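Local coordinates for protein putative alpha-L-fucosidase (Bacteroides thetaiotaomicron VPI-5482, PDB 3GZA) that probably releases L-fucose from glycans by hydrolysing alpha-L-fucosidic bonds, as a member of glycoside hydrolase family 29, at residues 41-46 with 82-87; 129-134 with 183-188; 371-376 with 386-391. All blocks are in the same frame, centred on the assembly; numbering follows the deposited sequence.

Contact 1: 41-46 with 82-87; sequences GNNRIN and HETGFG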
loop_
_atom_site.group_PDB
_atom_site.type_symbol
_atom_site.label_atom_id
_atom_site.label_comp_id
_atom_site.label_asym_id
_atom_site.label_seq_id
_atom_site.Cartn_x
_atom_site.Cartn_y
_atom_site.Cartn_z
ATOM N N GLY A 41 20.347 5.528 -2.395
ATOM C CA GLY A 41 20.469 4.623 -1.262
ATOM C C GLY A 41 19.386 4.874 -0.239
ATOM O O GLY A 41 18.691 3.936 0.223
ATOM N N ASN A 42 19.196 6.139 0.060
ATOM C CA ASN A 42 18.186 6.564 1.026
ATOM C C ASN A 42 16.786 6.280 0.518
ATOM O O ASN A 42 15.933 5.755 1.239
ATOM C CB ASN A 42 18.394 8.041 1.315
ATOM C CG ASN A 42 17.421 8.600 2.346
ATOM O OD1 ASN A 42 16.221 8.801 2.089
ATOM N ND2 ASN A 42 17.961 8.904 3.517
ATOM N N ASN A 43 16.528 6.643 -0.722
ATOM C CA ASN A 43 15.189 6.463 -1.290
ATOM C C ASN A 43 14.733 5.022 -1.282
ATOM O O ASN A 43 13.528 4.753 -1.109
ATOM C CB ASN A 43 15.137 6.973 -2.735
ATOM C CG ASN A 43 13.758 6.975 -3.304
ATOM O OD1 ASN A 43 12.827 7.626 -2.760
ATOM N ND2 ASN A 43 13.584 6.292 -4.419
ATOM N N ARG A 44 15.637 4.079 -1.554
ATOM C CA ARG A 44 15.260 2.659 -1.631
ATOM C C ARG A 44 14.825 2.119 -0.277
ATOM O O ARG A 44 14.051 1.171 -0.244
ATOM C CB ARG A 44 16.442 1.834 -2.150
ATOM C CG ARG A 44 16.763 2.046 -3.612
ATOM C CD ARG A 44 18.147 1.464 -3.972
ATOM N NE ARG A 44 18.345 1.475 -5.399
ATOM C CZ ARG A 44 19.435 0.963 -5.988
ATOM N NH1 ARG A 44 20.411 0.521 -5.259
ATOM N NH2 ARG A 44 19.532 0.924 -7.305
ATOM N N ILE A 45 15.263 2.731 0.818
ATOM C CA ILE A 45 15.010 2.147 2.151
ATOM C C ILE A 45 14.295 3.066 3.144
ATOM O O ILE A 45 14.177 2.734 4.318
ATOM C CB ILE A 45 16.273 1.497 2.763
ATOM C CG1 ILE A 45 17.304 2.562 3.138
ATOM C CG2 ILE A 45 16.866 0.424 1.827
ATOM C CD1 ILE A 45 18.435 1.987 4.039
ATOM N N ASN A 46 13.743 4.172 2.660
ATOM C CA ASN A 46 12.998 5.141 3.493
ATOM C C ASN A 46 11.668 5.417 2.801
ATOM O O ASN A 46 11.612 6.198 1.857
ATOM C CB ASN A 46 13.793 6.432 3.666
ATOM C CG ASN A 46 14.919 6.300 4.620
ATOM O OD1 ASN A 46 14.761 6.530 5.830
ATOM N ND2 ASN A 46 16.128 5.999 4.078
ATOM N N HIS A 82 9.292 2.625 -9.798
ATOM C CA HIS A 82 10.718 2.749 -9.708
ATOM C C HIS A 82 11.160 2.126 -8.392
ATOM O O HIS A 82 11.280 0.901 -8.326
ATOM C CB HIS A 82 11.211 4.164 -10.015
ATOM C CG HIS A 82 12.687 4.263 -10.107
ATOM N ND1 HIS A 82 13.451 4.756 -9.088
ATOM C CD2 HIS A 82 13.549 3.903 -11.088
ATOM C CE1 HIS A 82 14.728 4.709 -9.428
ATOM N NE2 HIS A 82 14.823 4.168 -10.638
ATOM N N GLU A 83 11.399 2.921 -7.335
ATOM C CA GLU A 83 11.864 2.413 -6.068
ATOM C C GLU A 83 10.932 2.631 -4.887
ATOM O O GLU A 83 11.035 1.914 -3.912
ATOM C CB GLU A 83 13.203 3.068 -5.701
ATOM C CG GLU A 83 14.372 2.667 -6.627
ATOM C CD GLU A 83 15.569 3.597 -6.520
ATOM O OE1 GLU A 83 15.425 4.754 -6.025
ATOM O OE2 GLU A 83 16.634 3.213 -7.011
ATOM N N THR A 84 10.018 3.592 -4.947
ATOM C CA THR A 84 9.177 3.869 -3.767
ATOM C C THR A 84 8.060 2.855 -3.614
ATOM O O THR A 84 7.487 2.733 -2.548
ATOM C CB THR A 84 8.535 5.258 -3.799
ATOM O OG1 THR A 84 7.529 5.309 -4.829
ATOM C CG2 THR A 84 9.593 6.383 -3.978
ATOM N N GLY A 85 7.753 2.184 -4.714
ATOM C CA GLY A 85 6.616 1.312 -4.828
ATOM C C GLY A 85 5.402 1.981 -5.436
ATOM O O GLY A 85 4.449 1.258 -5.726
ATOM N N PHE A 86 5.404 3.310 -5.615
ATOM C CA PHE A 86 4.256 4.026 -6.100
ATOM C C PHE A 86 4.103 3.792 -7.566
ATOM O O PHE A 86 5.084 3.867 -8.302
ATOM C CB PHE A 86 4.480 5.497 -5.896
ATOM C CG PHE A 86 3.245 6.339 -6.141
ATOM C CD1 PHE A 86 2.196 6.311 -5.247
ATOM C CD2 PHE A 86 3.175 7.152 -7.240
ATOM C CE1 PHE A 86 1.087 7.089 -5.406
ATOM C CE2 PHE A 86 2.047 7.933 -7.431
ATOM C CZ PHE A 86 1.001 7.895 -6.518
ATOM N N GLY A 87 2.877 3.610 -8.016
ATOM C CA GLY A 87 2.609 3.393 -9.399
ATOM C C GLY A 87 1.841 4.507 -10.104
ATOM O O GLY A 87 0.840 4.985 -9.611
HETATM O O HOH W 1 12.172 6.174 -7.105
HETATM O O HOH W 2 17.105 1.522 -9.067
#

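Contact 2: 129-134 with 183-188; sequences IGIRWN and GGADDP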
loop_
_atom_site.group_PDB
_atom_site.type_symbol
_atom_site.label_atom_id
_atom_site.label_comp_id
_atom_site.label_asym_id
_atom_site.label_seq_id
_atom_site.Cartn_x
_atom_site.Cartn_y
_atom_site.Cartn_z
ATOM N N ILE A 129 9.331 -0.791 -15.421
ATOM C CA ILE A 129 8.718 -1.270 -14.180
ATOM C C ILE A 129 9.854 -1.620 -13.230
ATOM O O ILE A 129 10.681 -2.477 -13.535
ATOM C CB ILE A 129 7.863 -2.543 -14.460
ATOM C CG1 ILE A 129 6.848 -2.273 -15.569
ATOM C CG2 ILE A 129 7.136 -2.971 -13.143
ATOM C CD1 ILE A 129 6.071 -3.532 -16.021
ATOM N N GLY A 130 9.858 -0.998 -12.058
ATOM C CA GLY A 130 10.849 -1.287 -11.029
ATOM C C GLY A 130 10.239 -2.232 -10.007
ATOM O O GLY A 130 9.268 -1.888 -9.305
ATOM N N ILE A 131 10.723 -3.463 -9.956
ATOM C CA ILE A 131 10.297 -4.480 -8.986
ATOM C C ILE A 131 11.422 -4.884 -8.028
ATOM O O ILE A 131 11.209 -5.641 -7.089
ATOM C CB ILE A 131 9.778 -5.781 -9.687
ATOM C CG1 ILE A 131 10.870 -6.532 -10.455
ATOM C CG2 ILE A 131 8.632 -5.463 -10.619
ATOM C CD1 ILE A 131 10.392 -7.844 -10.921
ATOM N N ARG A 132 12.638 -4.365 -8.260
ATOM C CA ARG A 132 13.798 -4.747 -7.484
ATOM C C ARG A 132 13.848 -4.091 -6.101
ATOM O O ARG A 132 14.337 -4.704 -5.132
ATOM C CB ARG A 132 15.054 -4.369 -8.300
ATOM C CG ARG A 132 16.350 -4.762 -7.675
ATOM C CD ARG A 132 17.532 -4.576 -8.610
ATOM N NE ARG A 132 18.743 -5.173 -8.026
ATOM C CZ ARG A 132 19.991 -4.804 -8.330
ATOM N NH1 ARG A 132 20.213 -3.862 -9.228
ATOM N NH2 ARG A 132 21.029 -5.391 -7.770
ATOM N N TRP A 133 13.398 -2.856 -6.043
ATOM C CA TRP A 133 13.342 -2.077 -4.813
ATOM C C TRP A 133 11.911 -1.565 -4.630
ATOM O O TRP A 133 11.284 -1.042 -5.558
ATOM C CB TRP A 133 14.285 -0.859 -4.885
ATOM C CG TRP A 133 15.585 -1.151 -5.556
ATOM C CD1 TRP A 133 15.877 -0.922 -6.870
ATOM C CD2 TRP A 133 16.751 -1.774 -4.980
ATOM N NE1 TRP A 133 17.147 -1.384 -7.152
ATOM C CE2 TRP A 133 17.708 -1.896 -6.013
ATOM C CE3 TRP A 133 17.097 -2.205 -3.697
ATOM C CZ2 TRP A 133 18.966 -2.438 -5.790
ATOM C CZ3 TRP A 133 18.351 -2.755 -3.476
ATOM C CH2 TRP A 133 19.269 -2.885 -4.546
ATOM N N ASN A 134 11.354 -1.740 -3.427
ATOM C CA ASN A 134 10.040 -1.191 -3.089
ATOM C C ASN A 134 10.108 -0.821 -1.633
ATOM O O ASN A 134 10.114 -1.691 -0.744
ATOM C CB ASN A 134 8.953 -2.218 -3.364
ATOM C CG ASN A 134 7.570 -1.678 -3.117
ATOM O OD1 ASN A 134 7.354 -0.878 -2.157
ATOM N ND2 ASN A 134 6.593 -2.079 -3.996
ATOM N N GLY A 183 17.047 -3.091 -13.395
ATOM C CA GLY A 183 17.971 -4.151 -13.052
ATOM C C GLY A 183 17.501 -5.537 -13.408
ATOM O O GLY A 183 18.022 -6.513 -12.883
ATOM N N GLY A 184 16.530 -5.629 -14.314
ATOM C CA GLY A 184 15.939 -6.884 -14.773
ATOM C C GLY A 184 14.888 -7.391 -13.789
ATOM O O GLY A 184 14.586 -6.743 -12.804
ATOM N N ALA A 185 14.399 -8.608 -14.060
ATOM C CA ALA A 185 13.359 -9.227 -13.231
ATOM C C ALA A 185 13.885 -10.514 -12.596
ATOM O O ALA A 185 13.111 -11.388 -12.196
ATOM C CB ALA A 185 12.100 -9.455 -14.074
ATOM N N ASP A 186 15.208 -10.576 -12.462
ATOM C CA ASP A 186 15.864 -11.666 -11.746
ATOM C C ASP A 186 15.497 -13.067 -12.306
ATOM O O ASP A 186 15.487 -13.272 -13.529
ATOM C CB ASP A 186 15.591 -11.466 -10.240
ATOM C CG ASP A 186 16.483 -12.294 -9.351
ATOM O OD1 ASP A 186 17.718 -12.110 -9.321
ATOM O OD2 ASP A 186 15.950 -13.201 -8.647
ATOM N N ASP A 187 15.202 -14.012 -11.416
ATOM C CA ASP A 187 15.097 -15.412 -11.768
ATOM C C ASP A 187 13.725 -15.944 -11.365
ATOM O O ASP A 187 13.426 -16.006 -10.187
ATOM C CB ASP A 187 16.226 -16.170 -11.024
ATOM C CG ASP A 187 16.258 -17.633 -11.296
ATOM O OD1 ASP A 187 15.328 -18.204 -11.937
ATOM O OD2 ASP A 187 17.267 -18.290 -10.862
ATOM N N PRO A 188 12.904 -16.366 -12.344
ATOM C CA PRO A 188 11.561 -16.800 -12.020
ATOM C C PRO A 188 11.485 -18.074 -11.225
ATOM O O PRO A 188 10.399 -18.400 -10.743
ATOM C CB PRO A 188 10.907 -16.933 -13.404
ATOM C CG PRO A 188 11.997 -17.147 -14.325
ATOM C CD PRO A 188 13.164 -16.415 -13.797
HETATM O O HOH W 3 13.074 -4.526 -11.444
#

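Contact 3: 371-376 with 386-391; sequences CIIQEN and YQIEAK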
loop_
_atom_site.group_PDB
_atom_site.type_symbol
_atom_site.label_atom_id
_atom_site.label_comp_id
_atom_site.label_asym_id
_atom_site.label_seq_id
_atom_site.Cartn_x
_atom_site.Cartn_y
_atom_site.Cartn_z
ATOM N N CYS A 371 31.810 9.441 -43.261
ATOM C CA CYS A 371 31.123 8.411 -44.028
ATOM C C CYS A 371 30.171 7.691 -43.104
ATOM O O CYS A 371 30.429 7.605 -41.906
ATOM C CB CYS A 371 32.092 7.367 -44.576
ATOM S SG CYS A 371 33.126 7.895 -45.909
ATOM N N ILE A 372 29.090 7.155 -43.658
ATOM C CA ILE A 372 28.166 6.323 -42.917
ATOM C C ILE A 372 28.086 5.038 -43.711
ATOM O O ILE A 372 28.094 5.085 -44.936
ATOM C CB ILE A 372 26.785 6.992 -42.749
ATOM C CG1 ILE A 372 26.907 8.124 -41.716
ATOM C CG2 ILE A 372 25.694 5.987 -42.357
ATOM C CD1 ILE A 372 25.622 8.823 -41.422
ATOM N N ILE A 373 28.089 3.908 -42.996
ATOM C CA ILE A 373 27.928 2.591 -43.614
ATOM C C ILE A 373 26.843 1.898 -42.827
ATOM O O ILE A 373 26.820 1.990 -41.604
ATOM C CB ILE A 373 29.172 1.714 -43.503
ATOM C CG1 ILE A 373 30.451 2.515 -43.762
ATOM C CG2 ILE A 373 29.038 0.447 -44.446
ATOM C CD1 ILE A 373 31.734 1.764 -43.362
ATOM N N GLN A 374 25.918 1.248 -43.520
ATOM C CA GLN A 374 24.855 0.487 -42.864
ATOM C C GLN A 374 24.654 -0.842 -43.554
ATOM O O GLN A 374 24.582 -0.886 -44.782
ATOM C CB GLN A 374 23.517 1.235 -42.910
ATOM C CG GLN A 374 23.468 2.590 -42.255
ATOM C CD GLN A 374 22.048 3.115 -42.182
ATOM O OE1 GLN A 374 21.642 3.892 -43.041
ATOM N NE2 GLN A 374 21.262 2.645 -41.216
ATOM N N GLU A 375 24.584 -1.916 -42.762
ATOM C CA GLU A 375 24.224 -3.226 -43.263
ATOM C C GLU A 375 22.703 -3.389 -43.151
ATOM O O GLU A 375 22.061 -2.685 -42.380
ATOM C CB GLU A 375 24.905 -4.337 -42.468
ATOM C CG GLU A 375 26.394 -4.387 -42.616
ATOM C CD GLU A 375 27.020 -5.568 -41.880
ATOM O OE1 GLU A 375 27.328 -5.368 -40.697
ATOM O OE2 GLU A 375 27.229 -6.663 -42.505
ATOM N N ASN A 376 22.138 -4.302 -43.956
ATOM C CA ASN A 376 20.722 -4.665 -43.856
ATOM C C ASN A 376 20.648 -5.617 -42.633
ATOM O O ASN A 376 20.869 -6.820 -42.736
ATOM C CB ASN A 376 20.251 -5.368 -45.132
ATOM C CG ASN A 376 18.763 -5.350 -45.285
ATOM O OD1 ASN A 376 18.052 -4.784 -44.471
ATOM N ND2 ASN A 376 18.284 -5.935 -46.372
ATOM N N TYR A 386 36.794 -3.907 -42.695
ATOM C CA TYR A 386 36.595 -3.018 -43.841
ATOM C C TYR A 386 37.566 -1.851 -43.834
ATOM O O TYR A 386 38.162 -1.509 -42.816
ATOM C CB TYR A 386 35.168 -2.461 -43.890
ATOM C CG TYR A 386 34.898 -1.465 -42.791
ATOM C CD1 TYR A 386 35.231 -0.110 -42.944
ATOM C CD2 TYR A 386 34.334 -1.857 -41.567
ATOM C CE1 TYR A 386 35.019 0.795 -41.918
ATOM C CE2 TYR A 386 34.112 -0.963 -40.575
ATOM C CZ TYR A 386 34.447 0.360 -40.738
ATOM O OH TYR A 386 34.223 1.272 -39.731
ATOM N N GLN A 387 37.745 -1.254 -45.006
ATOM C CA GLN A 387 38.579 -0.069 -45.130
ATOM C C GLN A 387 37.853 0.936 -46.004
ATOM O O GLN A 387 37.084 0.547 -46.870
ATOM C CB GLN A 387 39.922 -0.365 -45.789
ATOM C CG GLN A 387 40.754 -1.450 -45.140
ATOM C CD GLN A 387 40.319 -2.846 -45.571
ATOM O OE1 GLN A 387 40.258 -3.140 -46.778
ATOM N NE2 GLN A 387 40.027 -3.717 -44.589
ATOM N N ILE A 388 38.064 2.224 -45.743
ATOM C CA ILE A 388 37.521 3.254 -46.618
ATOM C C ILE A 388 38.710 4.026 -47.172
ATOM O O ILE A 388 39.619 4.415 -46.427
ATOM C CB ILE A 388 36.551 4.186 -45.919
ATOM C CG1 ILE A 388 35.342 3.382 -45.390
ATOM C CG2 ILE A 388 36.100 5.326 -46.881
ATOM C CD1 ILE A 388 34.397 4.175 -44.640
ATOM N N GLU A 389 38.720 4.179 -48.490
ATOM C CA GLU A 389 39.757 4.915 -49.208
ATOM C C GLU A 389 39.130 6.104 -49.894
ATOM O O GLU A 389 37.960 6.061 -50.241
ATOM C CB GLU A 389 40.394 4.036 -50.277
ATOM C CG GLU A 389 41.212 2.917 -49.744
ATOM C CD GLU A 389 41.658 2.015 -50.862
ATOM O OE1 GLU A 389 40.812 1.211 -51.316
ATOM O OE2 GLU A 389 42.826 2.109 -51.283
ATOM N N ALA A 390 39.923 7.160 -50.050
ATOM C CA ALA A 390 39.518 8.364 -50.765
ATOM C C ALA A 390 40.457 8.544 -51.937
ATOM O O ALA A 390 41.671 8.318 -51.816
ATOM C CB ALA A 390 39.585 9.583 -49.845
ATOM N N LYS A 391 39.891 8.899 -53.084
ATOM C CA LYS A 391 40.704 9.173 -54.285
ATOM C C LYS A 391 41.070 10.642 -54.228
ATOM O O LYS A 391 40.233 11.504 -54.474
ATOM C CB LYS A 391 39.948 8.818 -55.568
ATOM C CG LYS A 391 40.802 8.969 -56.819
ATOM C CD LYS A 391 40.023 8.697 -58.104
ATOM C CE LYS A 391 40.121 7.260 -58.584
ATOM N NZ LYS A 391 41.406 6.993 -59.293
#

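Contact 1: 41-46 with 82-87
Arg44 and Glu83 form a salt bridge without the coplanar pairing often seen between guanidinium and carboxylate: their planes stand 76° apart, and Arg44 NE reaches Glu83 OE2 from above the carboxylate plane at 2.9 Å. The arginine stem joins in, with Arg44 CG 3.5 Å from Glu83 CD. A water at the guanidinium edge accepts from Arg44 NH2 and donates to Glu83 OE2. The other oxygen is met more conventionally. Asn43 ND2 gives a hydrogen bond of 2.9 Å to the anti lone pair of Glu83 OE1, which lies in the asparagine's amide plane. Asn43 swings CG to the side away from its own N (chi1 -173°), which takes the amide from helix 40-45 to the loop, where OD1 rests 3.7 Å from Thr84 CG2. Tyr38 adds a bond to Glu83 OE1 and Gln40 one to OE2, so OE1 has two hydrogen-bonding partners and OE2, counting the water, three. With an alanine in place of Glu83, Arg44 would probably be left without its charge mate and the Asn43 amide set free to turn. The carboxylate thus ties helix 40-45 to the loop after strand 75-79, at the C-terminal end of the TIM barrel, where enzymes of this fold carry their active site.

Contact 2: 129-134 with 183-188
Ile131 and Arg132 reach segment 183-188 through different first torsions. Ile131 places CG1 between its own backbone N and carbonyl carbon (chi1 66°), in one of two conformers, whereas Arg132 sets CG opposite the backbone N (chi1 -177°) and runs on extended. The segments lie at or just beyond the ends of neighbouring parallel strands of the TIM barrel, 124-129 and 178-181, which are linked by a beta-alpha-beta crossover through helix 148-171; the contact therefore joins two consecutive loops at the C-terminal end of the barrel. In the conformer described, Ile131 CD1 ends 3.9 Å from Ala185 CB, an apolar touch supplemented by Cys162 of the crossover helix and by Pro193, which pack on the same isoleucine.

The arginine makes a looser approach, its NH1 lying 4.4 Å from Gly183 CA and meeting it obliquely. Within its own segment Arg132 lies along Trp133: the guanidinium has Trp133 CZ2 3.5 Å above its plane, toward the rim, while NE is hydrogen-bonded to Asn141. Gly183 suits this place well, because its positive phi (68°) favours glycine and a beta carbon would sit about 3.0 Å from Arg132 NH1, which is tight. Its backbone N also binds a sulfonate oxygen of a buffer molecule, probably from the crystallisation liquor. No direct hydrogen bond joins the two segments. A single water bridges them instead, accepting from Ile131 N at 3.0 Å and donating to Gly184 O at 3.0 Å.

Contact 3: 371-376 with 386-391
Ile388 meets Cys371 and Ile373 across the interface between two beta-sheets, and its branches divide the work. From CB, which points at strand 371-375, the CG2 branch comes to 4.0 Å from Cys371 SG in one of that residue's two conformers. The longer branch leaves through CG1, held opposite the carbonyl carbon (chi1 -61°), and carries CD1 to the far strand. There CD1 lies 3.9 Å from Cys371 CB and meets Ile373 CD1 tip to tip at 3.8 Å.

The same Ile373 methyl also serves an aromatic partner. It stands over one face of the Tyr386 ring, shifted toward the rim, 4.1 Å from the ring centroid and 25° off its normal, a CH-pi contact in which Tyr386 CE1 is the nearest ring atom at 3.7 Å. While the ring takes part in this apolar layer, the phenol oxygen is hydrogen-bonded to Glu411 and Arg409.

Not one hydrogen bond crosses between the strands, whose segment axes approach to 10.4 Å, with N-to-C directions 144° apart: they face each other as layers of the beta-sandwich expected of an F5/8 type C domain. Leu421 and Leu423 of strand 420-428 pack on Cys371 and Ile373, and Val399 of strand 395-402 on Ile388. Strand 366-375 lies between strands 434-440 and 409-418 in one sheet, strand 383-392 between 420-428 and 395-402 in the other.

In the fold
All three contacts are largely buried, although contact 2 includes the exposed Gly183. Contacts 1 and 2 share the C-terminal end of the TIM barrel, their centres about 13 Å apart, and they touch: Arg44 makes a cation-pi interaction with Trp133, tying the helix of one to the loop of the other. Contact 3 belongs to the separate beta-sandwich, its centre about 47 Å from that of contact 1 and on the opposite side of the chain's centre. Chemistry follows place. At the barrel mouth, contact 1 relies on a salt bridge and a side-chain amide hydrogen bond and contact 2 on a water bridge beside modest apolar packing, whereas between the sandwich sheets the contact is made by isoleucine methyls, a cysteine and a tyrosine ring.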